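Local coordinates for DUF4595 domain-containing protein (Bacteroides vulgatus, PDB 3TZG) that is of unknown function but folds into a porin-like beta barrel of antiparallel strands, at residues 153-158 with 175-180; 105-110 with 125-130; 201-206 with 216-221. All coordinates share one frame; numbering follows the deposited sequence.

Contact 1: 153-158 with 175-180; sequences CHTYYN and VIDYDG
In this porin-like beta barrel, one wall strand, 153-158, meets a piece of irregular chain, 175-180, that precedes helix 181-188. The two do not pair as strands; the backbones stay well apart, with Thr155 CA 7.4 Å from Asp177 CA, and side chains and water span the interval. Tyr157 gives the most surface. Its CG lies anti to its own carbonyl carbon (chi1 -63°), which sends the ring toward the loop, where the phenol end alone does the touching. OH comes within 3.4 Å of Ile176 CA, and CZ lies 4.2 Å from Ile176 CB, the two side chains crossing at about a right angle. The isoleucine itself turns its far end away, to where helix 181-188 packs through Phe187. A water joins the same hydroxyl to the loop backbone: it sits 2.7 Å from Tyr157 OH and donates to Val175 O.

Asp177 points back at the strand, its CB bond directed toward 153-158, and its side chain crosses that of Thr155 obliquely. Tyr206, on the neighbouring strand 199-208, touches both residues. Thr155 OG1 stands anti to its carbonyl carbon and is 3.2 Å from Asp177 OD1, a weak hydrogen bond at best, since another acceptor competes for its one proton. The other carboxylate oxygen, Asp177 OD2, lies 3.0 Å from a second water, which also sits 3.1 Å from Cys153 O.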
loop_
_atom_site.group_PDB
_atom_site.type_symbol
_atom_site.label_atom_id
_atom_site.label_comp_id
_atom_site.label_asym_id
_atom_site.label_seq_id
_atom_site.Cartn_x
_atom_site.Cartn_y
_atom_site.Cartn_z
ATOM N N CYS A 153 -13.665 -7.300 -5.116
ATOM C CA CYS A 153 -12.869 -8.202 -4.323
ATOM C C CYS A 153 -13.137 -7.996 -2.857
ATOM O O CYS A 153 -13.220 -6.860 -2.386
ATOM C CB CYS A 153 -11.389 -8.008 -4.629
ATOM S SG CYS A 153 -10.320 -9.282 -3.924
ATOM N N HIS A 154 -13.222 -9.092 -2.128
ATOM C CA HIS A 154 -13.308 -9.066 -0.690
ATOM C C HIS A 154 -12.097 -9.793 -0.170
ATOM O O HIS A 154 -11.900 -10.955 -0.543
ATOM C CB HIS A 154 -14.610 -9.688 -0.221
ATOM C CG HIS A 154 -15.072 -9.256 1.136
ATOM N ND1 HIS A 154 -16.417 -9.091 1.410
ATOM C CD2 HIS A 154 -14.359 -8.955 2.247
ATOM C CE1 HIS A 154 -16.489 -8.748 2.682
ATOM N NE2 HIS A 154 -15.275 -8.647 3.234
ATOM N N THR A 155 -11.244 -9.106 0.622
ATOM C CA THR A 155 -10.007 -9.677 1.189
ATOM C C THR A 155 -10.159 -9.857 2.734
ATOM O O THR A 155 -10.624 -8.954 3.423
ATOM C CB THR A 155 -8.821 -8.799 0.828
ATOM O OG1 THR A 155 -8.775 -8.599 -0.582
ATOM C CG2 THR A 155 -7.535 -9.375 1.267
ATOM N N TYR A 156 -9.811 -11.044 3.255
ATOM C CA TYR A 156 -9.922 -11.331 4.691
ATOM C C TYR A 156 -8.528 -11.603 5.265
ATOM O O TYR A 156 -7.744 -12.299 4.632
ATOM C CB TYR A 156 -10.882 -12.519 4.954
ATOM C CG TYR A 156 -12.270 -12.346 4.377
ATOM C CD1 TYR A 156 -12.556 -12.718 3.063
ATOM C CD2 TYR A 156 -13.312 -11.852 5.152
ATOM C CE1 TYR A 156 -13.845 -12.619 2.545
ATOM C CE2 TYR A 156 -14.602 -11.709 4.629
ATOM C CZ TYR A 156 -14.863 -12.105 3.329
ATOM O OH TYR A 156 -16.118 -11.938 2.785
ATOM N N TYR A 157 -8.215 -11.061 6.455
ATOM C CA TYR A 157 -6.888 -11.236 7.078
ATOM C C TYR A 157 -6.975 -11.962 8.394
ATOM O O TYR A 157 -7.788 -11.614 9.252
ATOM C CB TYR A 157 -6.191 -9.872 7.311
ATOM C CG TYR A 157 -5.904 -9.130 6.032
ATOM C CD1 TYR A 157 -4.773 -9.419 5.277
ATOM C CD2 TYR A 157 -6.811 -8.214 5.522
ATOM C CE1 TYR A 157 -4.539 -8.797 4.054
ATOM C CE2 TYR A 157 -6.588 -7.580 4.301
ATOM C CZ TYR A 157 -5.442 -7.859 3.577
ATOM O OH TYR A 157 -5.215 -7.222 2.378
ATOM N N ASN A 158 -6.080 -12.924 8.582
ATOM C CA ASN A 158 -6.007 -13.723 9.806
ATOM C C ASN A 158 -4.714 -13.375 10.596
ATOM O O ASN A 158 -3.648 -13.275 9.996
ATOM C CB ASN A 158 -6.066 -15.205 9.465
ATOM C CG ASN A 158 -6.063 -16.075 10.681
ATOM O OD1 ASN A 158 -5.005 -16.388 11.254
ATOM N ND2 ASN A 158 -7.249 -16.450 11.129
ATOM N N VAL A 175 2.030 -6.242 2.370
ATOM C CA VAL A 175 1.150 -7.418 2.196
ATOM C C VAL A 175 -0.357 -7.070 2.009
ATOM O O VAL A 175 -1.108 -7.913 1.501
ATOM C CB VAL A 175 1.266 -8.411 3.368
ATOM C CG1 VAL A 175 2.665 -8.994 3.469
ATOM C CG2 VAL A 175 0.831 -7.801 4.698
ATOM N N ILE A 176 -0.816 -5.891 2.447
ATOM C CA ILE A 176 -2.265 -5.600 2.349
ATOM C C ILE A 176 -2.636 -5.120 0.928
ATOM O O ILE A 176 -1.758 -4.887 0.076
ATOM C CB ILE A 176 -2.804 -4.631 3.426
ATOM C CG1 ILE A 176 -2.295 -3.198 3.205
ATOM C CG2 ILE A 176 -2.446 -5.220 4.818
ATOM C CD1 ILE A 176 -2.738 -2.180 4.180
ATOM N N ASP A 177 -3.975 -5.105 0.686
ATOM C CA ASP A 177 -4.709 -4.800 -0.547
ATOM C C ASP A 177 -4.920 -3.327 -0.706
ATOM O O ASP A 177 -5.638 -2.742 0.095
ATOM C CB ASP A 177 -6.079 -5.496 -0.459
ATOM C CG ASP A 177 -6.619 -6.037 -1.750
ATOM O OD1 ASP A 177 -6.283 -7.193 -2.091
ATOM O OD2 ASP A 177 -7.427 -5.339 -2.390
ATOM N N TYR A 178 -4.338 -2.714 -1.739
ATOM C CA TYR A 178 -4.496 -1.277 -2.027
ATOM C C TYR A 178 -4.476 -1.038 -3.561
ATOM O O TYR A 178 -4.059 -1.910 -4.335
ATOM C CB TYR A 178 -3.418 -0.429 -1.310
ATOM C CG TYR A 178 -2.012 -0.857 -1.654
ATOM C CD1 TYR A 178 -1.419 -0.472 -2.850
ATOM C CD2 TYR A 178 -1.293 -1.695 -0.812
ATOM C CE1 TYR A 178 -0.172 -0.954 -3.226
ATOM C CE2 TYR A 178 -0.022 -2.140 -1.154
ATOM C CZ TYR A 178 0.540 -1.762 -2.363
ATOM O OH TYR A 178 1.799 -2.188 -2.722
ATOM N N ASP A 179 -4.929 0.145 -3.992
ATOM C CA ASP A 179 -4.931 0.460 -5.408
ATOM C C ASP A 179 -3.868 1.552 -5.696
ATOM O O ASP A 179 -4.036 2.704 -5.300
ATOM C CB ASP A 179 -6.348 0.883 -5.845
ATOM C CG ASP A 179 -6.395 1.615 -7.167
ATOM O OD1 ASP A 179 -6.010 1.002 -8.202
ATOM O OD2 ASP A 179 -6.756 2.825 -7.160
ATOM N N GLY A 180 -2.768 1.158 -6.335
ATOM C CA GLY A 180 -1.704 2.083 -6.711
ATOM C C GLY A 180 -0.608 2.342 -5.700
ATOM O O GLY A 180 -0.813 2.191 -4.491
HETATM O O HOH W 1 -10.344 -5.861 -1.671
HETATM O O HOH W 2 -3.532 -8.178 0.436
#

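Contact 2: 105-110 with 125-130; sequences TIFINS and QGKYVF
Strands 105-110 and 125-130 run antiparallel, their axes 4.7 Å apart and their N-to-C directions at 169°, and are joined by four main-chain hydrogen bonds at the pairs Ile106-Tyr128 and Ile108-Gly126. These bonds are regular: Tyr128 N reaches Ile106 O at 2.8 Å, and Gly126 N points almost straight at Ile108 O, with 177° at the hydrogen. All four donors lie in the carbonyl planes of their acceptors. At the non-hydrogen-bonded pairs, Phe107-Lys127 and Asn109-Gln125, CA-H groups approach the carbonyls instead.

One face carries Ile106, Ile108 and Tyr128. The Tyr128 ring slants across toward Ile108, whose direct partner Gly126 has no side chain, so that Ile108 CD1 lies 3.6 Å from Tyr128 CE1. Both isoleucines have CG1 anti to the carbonyl carbon and chi2 extended. Ile106 therefore brings its CD1 to the ring of Phe130, 3.8 Å from CE1, while its CB meets Tyr128 CB. Helix 181-188 covers this face through Tyr186 and Phe187, and the hydroxyl of Tyr128 is taken up by the backbone O of Asp177.

The other face carries Phe107, Asn109, Gln125 and Lys127. Lys127, fully extended with CG anti to the backbone N (chi1 -165°), runs alongside the Phe107 ring in the same direction, its CG 3.8 Å from Phe107 CE2. Further along, Asn109 OD1 rests 3.5 Å from Gln125 CG. Near the end of the pairing a water links Thr105 OG1, at 2.6 Å, with the N-H of Phe130. The two strands are the arms of beta hairpin 105-114/120-130 in the antiparallel wall of the porin-like barrel, with the Ile106, Ile108 and Tyr128 face turned to helix 181-188.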
loop_
_atom_site.group_PDB
_atom_site.type_symbol
_atom_site.label_atom_id
_atom_site.label_comp_id
_atom_site.label_asym_id
_atom_site.label_seq_id
_atom_site.Cartn_x
_atom_site.Cartn_y
_atom_site.Cartn_z
ATOM N N THR A 105 -12.806 2.414 10.540
ATOM C CA THR A 105 -13.080 2.165 9.106
ATOM C C THR A 105 -12.627 3.316 8.207
ATOM O O THR A 105 -12.871 4.483 8.534
ATOM C CB THR A 105 -14.564 1.923 8.892
ATOM O OG1 THR A 105 -15.015 1.014 9.904
ATOM C CG2 THR A 105 -14.894 1.409 7.481
ATOM N N ILE A 106 -11.933 2.967 7.085
ATOM C CA ILE A 106 -11.372 3.905 6.106
ATOM C C ILE A 106 -11.980 3.650 4.758
ATOM O O ILE A 106 -11.929 2.537 4.238
ATOM C CB ILE A 106 -9.824 3.828 6.014
ATOM C CG1 ILE A 106 -9.145 3.926 7.393
ATOM C CG2 ILE A 106 -9.255 4.876 5.052
ATOM C CD1 ILE A 106 -7.678 3.575 7.387
ATOM N N PHE A 107 -12.524 4.716 4.166
ATOM C CA PHE A 107 -13.088 4.737 2.816
ATOM C C PHE A 107 -12.104 5.426 1.921
ATOM O O PHE A 107 -11.682 6.547 2.234
ATOM C CB PHE A 107 -14.462 5.448 2.796
ATOM C CG PHE A 107 -15.515 4.762 3.631
ATOM C CD1 PHE A 107 -15.632 5.033 4.988
ATOM C CD2 PHE A 107 -16.344 3.790 3.075
ATOM C CE1 PHE A 107 -16.580 4.363 5.766
ATOM C CE2 PHE A 107 -17.268 3.102 3.860
ATOM C CZ PHE A 107 -17.388 3.400 5.197
ATOM N N ILE A 108 -11.671 4.742 0.851
ATOM C CA ILE A 108 -10.768 5.330 -0.139
ATOM C C ILE A 108 -11.516 5.337 -1.472
ATOM O O ILE A 108 -11.963 4.292 -1.946
ATOM C CB ILE A 108 -9.388 4.596 -0.203
ATOM C CG1 ILE A 108 -8.711 4.567 1.196
ATOM C CG2 ILE A 108 -8.482 5.253 -1.239
ATOM C CD1 ILE A 108 -7.413 3.877 1.303
ATOM N N ASN A 109 -11.702 6.508 -2.049
ATOM C CA ASN A 109 -12.399 6.615 -3.339
ATOM C C ASN A 109 -11.518 7.360 -4.312
ATOM O O ASN A 109 -11.106 8.492 -4.014
ATOM C CB ASN A 109 -13.760 7.286 -3.197
ATOM C CG ASN A 109 -14.658 6.589 -2.196
ATOM O OD1 ASN A 109 -15.329 5.611 -2.511
ATOM N ND2 ASN A 109 -14.652 7.054 -0.947
ATOM N N SER A 110 -11.180 6.700 -5.450
ATOM C CA SER A 110 -10.310 7.252 -6.496
ATOM C C SER A 110 -10.975 7.329 -7.846
ATOM O O SER A 110 -11.727 6.433 -8.237
ATOM C CB SER A 110 -9.051 6.415 -6.646
ATOM O OG SER A 110 -8.272 6.421 -5.459
ATOM N N GLN A 125 -13.157 2.005 -5.427
ATOM C CA GLN A 125 -13.769 2.304 -4.130
ATOM C C GLN A 125 -13.369 1.236 -3.127
ATOM O O GLN A 125 -13.722 0.080 -3.286
ATOM C CB GLN A 125 -15.294 2.401 -4.258
ATOM C CG GLN A 125 -15.762 3.456 -5.241
ATOM C CD GLN A 125 -17.246 3.406 -5.398
ATOM O OE1 GLN A 125 -17.967 4.198 -4.797
ATOM N NE2 GLN A 125 -17.739 2.462 -6.197
ATOM N N GLY A 126 -12.619 1.624 -2.112
ATOM C CA GLY A 126 -12.127 0.676 -1.130
ATOM C C GLY A 126 -12.599 0.983 0.257
ATOM O O GLY A 126 -12.597 2.148 0.657
ATOM N N LYS A 127 -12.970 -0.081 1.002
ATOM C CA LYS A 127 -13.423 -0.043 2.387
ATOM C C LYS A 127 -12.477 -0.866 3.236
ATOM O O LYS A 127 -12.327 -2.047 2.966
ATOM C CB LYS A 127 -14.861 -0.575 2.483
ATOM C CG LYS A 127 -15.550 -0.257 3.792
ATOM C CD LYS A 127 -16.922 -0.923 3.869
ATOM C CE LYS A 127 -17.571 -0.648 5.204
ATOM N NZ LYS A 127 -18.827 -1.423 5.372
ATOM N N TYR A 128 -11.808 -0.259 4.226
ATOM C CA TYR A 128 -10.872 -0.942 5.126
ATOM C C TYR A 128 -11.529 -1.023 6.476
ATOM O O TYR A 128 -11.831 0.018 7.050
ATOM C CB TYR A 128 -9.520 -0.208 5.170
ATOM C CG TYR A 128 -8.790 -0.237 3.844
ATOM C CD1 TYR A 128 -9.210 0.550 2.775
ATOM C CD2 TYR A 128 -7.675 -1.052 3.657
ATOM C CE1 TYR A 128 -8.595 0.461 1.529
ATOM C CE2 TYR A 128 -7.044 -1.142 2.418
ATOM C CZ TYR A 128 -7.509 -0.381 1.358
ATOM O OH TYR A 128 -6.869 -0.426 0.153
ATOM N N VAL A 129 -11.833 -2.257 6.939
ATOM C CA VAL A 129 -12.528 -2.530 8.206
ATOM C C VAL A 129 -11.541 -3.177 9.193
ATOM O O VAL A 129 -10.839 -4.121 8.837
ATOM C CB VAL A 129 -13.767 -3.411 7.931
ATOM C CG1 VAL A 129 -14.419 -3.885 9.224
ATOM C CG2 VAL A 129 -14.774 -2.653 7.073
ATOM N N PHE A 130 -11.474 -2.626 10.416
ATOM C CA PHE A 130 -10.539 -3.025 11.488
ATOM C C PHE A 130 -11.270 -3.600 12.670
ATOM O O PHE A 130 -12.400 -3.180 12.943
ATOM C CB PHE A 130 -9.718 -1.796 11.964
ATOM C CG PHE A 130 -8.927 -1.112 10.876
ATOM C CD1 PHE A 130 -9.548 -0.252 9.974
ATOM C CD2 PHE A 130 -7.573 -1.366 10.721
ATOM C CE1 PHE A 130 -8.831 0.306 8.914
ATOM C CE2 PHE A 130 -6.852 -0.789 9.674
ATOM C CZ PHE A 130 -7.476 0.052 8.790
HETATM O O HOH W 3 -13.273 -0.349 11.257
#

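Contact 3: 201-206 with 216-221; sequences PNDIGY and NVHANY
Asp203 and His218 face each other at a non-hydrogen-bonded pair and are joined by a His-carboxylate hydrogen bond, ND1 of His218 donating to OD1 of Asp203 at 2.8 Å. The oxygen lies in the plane of the imidazole, at its edge, but the donor reaches the carboxylate from above its plane, the two flat groups being turned 45° apart. Different first torsions bring the partners together: His218 has CG anti to the backbone N (chi1 177°), Asp203 has CG anti to the carbonyl carbon. A negative carboxylate beside ND1 would tend to keep that nitrogen protonated.

The other carboxylate oxygen is held by the residue just before it in the chain, since Asn202 ND2 donates to Asp203 OD2 at 2.7 Å. Asn202 is itself tied to the end of strand 150-158 and the loop after it, its ND2 bonding to Asn158 OD1 and its OD1 to the backbone N of Asn161, so Asp203 is held by a second-shell amide as well as by the histidine.

These residues stand on a beta hairpin of the barrel wall, strands 199-208 and 213-224, whose short segments here run antiparallel at 156°. Ile204 and Val217 form the hydrogen-bonded pair: Val217 N meets Ile204 O nearly along the C=O axis, and the return bond, Ile204 N to Val217 O, is 3.1 Å. On that face the two side chains lie side by side, with Ile204 CB 3.8 Å from Val217 CG2; Tyr206 adds its ring edge to the same methyl.

Just before Asp203, still in loop, Ala219 N donates to Asn202 O from above the carbonyl plane. Past this, the hydroxyl of Tyr221 donates to Pro201 O at 2.6 Å, in the carbonyl plane and on a lone pair.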
loop_
_atom_site.group_PDB
_atom_site.type_symbol
_atom_site.label_atom_id
_atom_site.label_comp_id
_atom_site.label_asym_id
_atom_site.label_seq_id
_atom_site.Cartn_x
_atom_site.Cartn_y
_atom_site.Cartn_z
ATOM N N PRO A 201 -0.470 -9.936 9.232
ATOM C CA PRO A 201 -1.321 -11.102 8.992
ATOM C C PRO A 201 -0.504 -12.342 8.631
ATOM O O PRO A 201 0.463 -12.246 7.873
ATOM C CB PRO A 201 -2.206 -10.649 7.825
ATOM C CG PRO A 201 -1.352 -9.693 7.067
ATOM C CD PRO A 201 -0.563 -8.968 8.114
ATOM N N ASN A 202 -0.869 -13.501 9.186
ATOM C CA ASN A 202 -0.180 -14.755 8.864
ATOM C C ASN A 202 -0.783 -15.400 7.614
ATOM O O ASN A 202 -0.068 -16.064 6.871
ATOM C CB ASN A 202 -0.199 -15.724 10.030
ATOM C CG ASN A 202 -1.513 -15.922 10.706
ATOM O OD1 ASN A 202 -1.879 -15.200 11.629
ATOM N ND2 ASN A 202 -2.164 -16.994 10.372
ATOM N N ASP A 203 -2.068 -15.157 7.345
ATOM C CA ASP A 203 -2.773 -15.716 6.178
ATOM C C ASP A 203 -3.750 -14.692 5.578
ATOM O O ASP A 203 -4.273 -13.827 6.287
ATOM C CB ASP A 203 -3.504 -17.010 6.560
ATOM C CG ASP A 203 -2.516 -18.134 6.897
ATOM O OD1 ASP A 203 -1.910 -18.701 5.953
ATOM O OD2 ASP A 203 -2.306 -18.403 8.106
ATOM N N ILE A 204 -3.920 -14.754 4.247
ATOM C CA ILE A 204 -4.794 -13.864 3.473
ATOM C C ILE A 204 -5.652 -14.699 2.514
ATOM O O ILE A 204 -5.114 -15.612 1.866
ATOM C CB ILE A 204 -3.987 -12.779 2.682
ATOM C CG1 ILE A 204 -2.869 -12.144 3.541
ATOM C CG2 ILE A 204 -4.953 -11.728 2.050
ATOM C CD1 ILE A 204 -1.807 -11.539 2.834
ATOM N N GLY A 205 -6.937 -14.331 2.392
ATOM C CA GLY A 205 -7.920 -14.944 1.497
ATOM C C GLY A 205 -8.607 -13.897 0.632
ATOM O O GLY A 205 -8.983 -12.819 1.114
ATOM N N TYR A 206 -8.794 -14.225 -0.664
ATOM C CA TYR A 206 -9.416 -13.380 -1.675
ATOM C C TYR A 206 -10.652 -13.996 -2.266
ATOM O O TYR A 206 -10.576 -15.101 -2.792
ATOM C CB TYR A 206 -8.424 -13.132 -2.812
ATOM C CG TYR A 206 -7.173 -12.453 -2.337
ATOM C CD1 TYR A 206 -7.108 -11.066 -2.228
ATOM C CD2 TYR A 206 -6.040 -13.188 -2.016
ATOM C CE1 TYR A 206 -5.944 -10.432 -1.798
ATOM C CE2 TYR A 206 -4.879 -12.567 -1.572
ATOM C CZ TYR A 206 -4.839 -11.190 -1.453
ATOM O OH TYR A 206 -3.702 -10.590 -0.983
ATOM N N ASN A 216 -6.140 -18.158 -1.826
ATOM C CA ASN A 216 -5.654 -18.160 -0.442
ATOM C C ASN A 216 -4.143 -18.293 -0.408
ATOM O O ASN A 216 -3.567 -19.185 -1.039
ATOM C CB ASN A 216 -6.299 -19.268 0.386
ATOM C CG ASN A 216 -7.762 -19.015 0.606
ATOM O OD1 ASN A 216 -8.206 -18.406 1.580
ATOM N ND2 ASN A 216 -8.539 -19.392 -0.330
ATOM N N VAL A 217 -3.501 -17.372 0.300
ATOM C CA VAL A 217 -2.044 -17.329 0.444
ATOM C C VAL A 217 -1.648 -17.317 1.932
ATOM O O VAL A 217 -2.474 -17.046 2.817
ATOM C CB VAL A 217 -1.401 -16.114 -0.288
ATOM C CG1 VAL A 217 -1.688 -16.143 -1.777
ATOM C CG2 VAL A 217 -1.843 -14.795 0.322
ATOM N N HIS A 218 -0.370 -17.591 2.182
ATOM C CA HIS A 218 0.242 -17.549 3.477
ATOM C C HIS A 218 1.371 -16.525 3.455
ATOM O O HIS A 218 2.150 -16.479 2.492
ATOM C CB HIS A 218 0.758 -18.941 3.864
ATOM C CG HIS A 218 1.494 -18.982 5.182
ATOM N ND1 HIS A 218 0.819 -18.927 6.392
ATOM C CD2 HIS A 218 2.819 -19.031 5.429
ATOM C CE1 HIS A 218 1.756 -18.966 7.321
ATOM N NE2 HIS A 218 2.970 -19.035 6.788
ATOM N N ALA A 219 1.459 -15.691 4.508
ATOM C CA ALA A 219 2.540 -14.726 4.663
ATOM C C ALA A 219 3.575 -15.289 5.599
ATOM O O ALA A 219 3.232 -15.812 6.649
ATOM C CB ALA A 219 2.007 -13.414 5.178
ATOM N N ASN A 220 4.820 -15.239 5.211
ATOM C CA ASN A 220 5.894 -15.794 6.012
ATOM C C ASN A 220 6.947 -14.692 6.350
ATOM O O ASN A 220 7.486 -14.018 5.453
ATOM C CB ASN A 220 6.531 -16.982 5.273
ATOM C CG ASN A 220 7.578 -17.654 6.093
ATOM O OD1 ASN A 220 7.283 -18.225 7.151
ATOM N ND2 ASN A 220 8.824 -17.495 5.693
ATOM N N TYR A 221 7.230 -14.525 7.663
ATOM C CA TYR A 221 8.140 -13.494 8.112
ATOM C C TYR A 221 9.310 -14.056 8.884
ATOM O O TYR A 221 9.087 -14.779 9.858
ATOM C CB TYR A 221 7.398 -12.491 9.019
ATOM C CG TYR A 221 6.070 -12.016 8.500
ATOM C CD1 TYR A 221 5.989 -10.929 7.630
ATOM C CD2 TYR A 221 4.884 -12.625 8.901
ATOM C CE1 TYR A 221 4.763 -10.484 7.142
ATOM C CE2 TYR A 221 3.652 -12.189 8.423
ATOM C CZ TYR A 221 3.597 -11.114 7.543
ATOM O OH TYR A 221 2.399 -10.672 7.052
#

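Along the chain the three contacts come in the order 2, 1, 3, each closing before the next opens. Contacts 2 and 3 are hairpins of the antiparallel barrel wall, their centres about 20 Å apart and not touching, and contact 1 lies between them, its centre about 11 Å from that of contact 2 and 10 Å from that of contact 3. Strand 150-158 of contact 1 pairs directly with strand 199-208 of contact 3, while loop 175-180 reaches contact 2 through Asp177 O and Tyr128 OH. The loop thus bridges separate parts of the wall, leading into helix 181-188, which packs against residues of contacts 1 and 2.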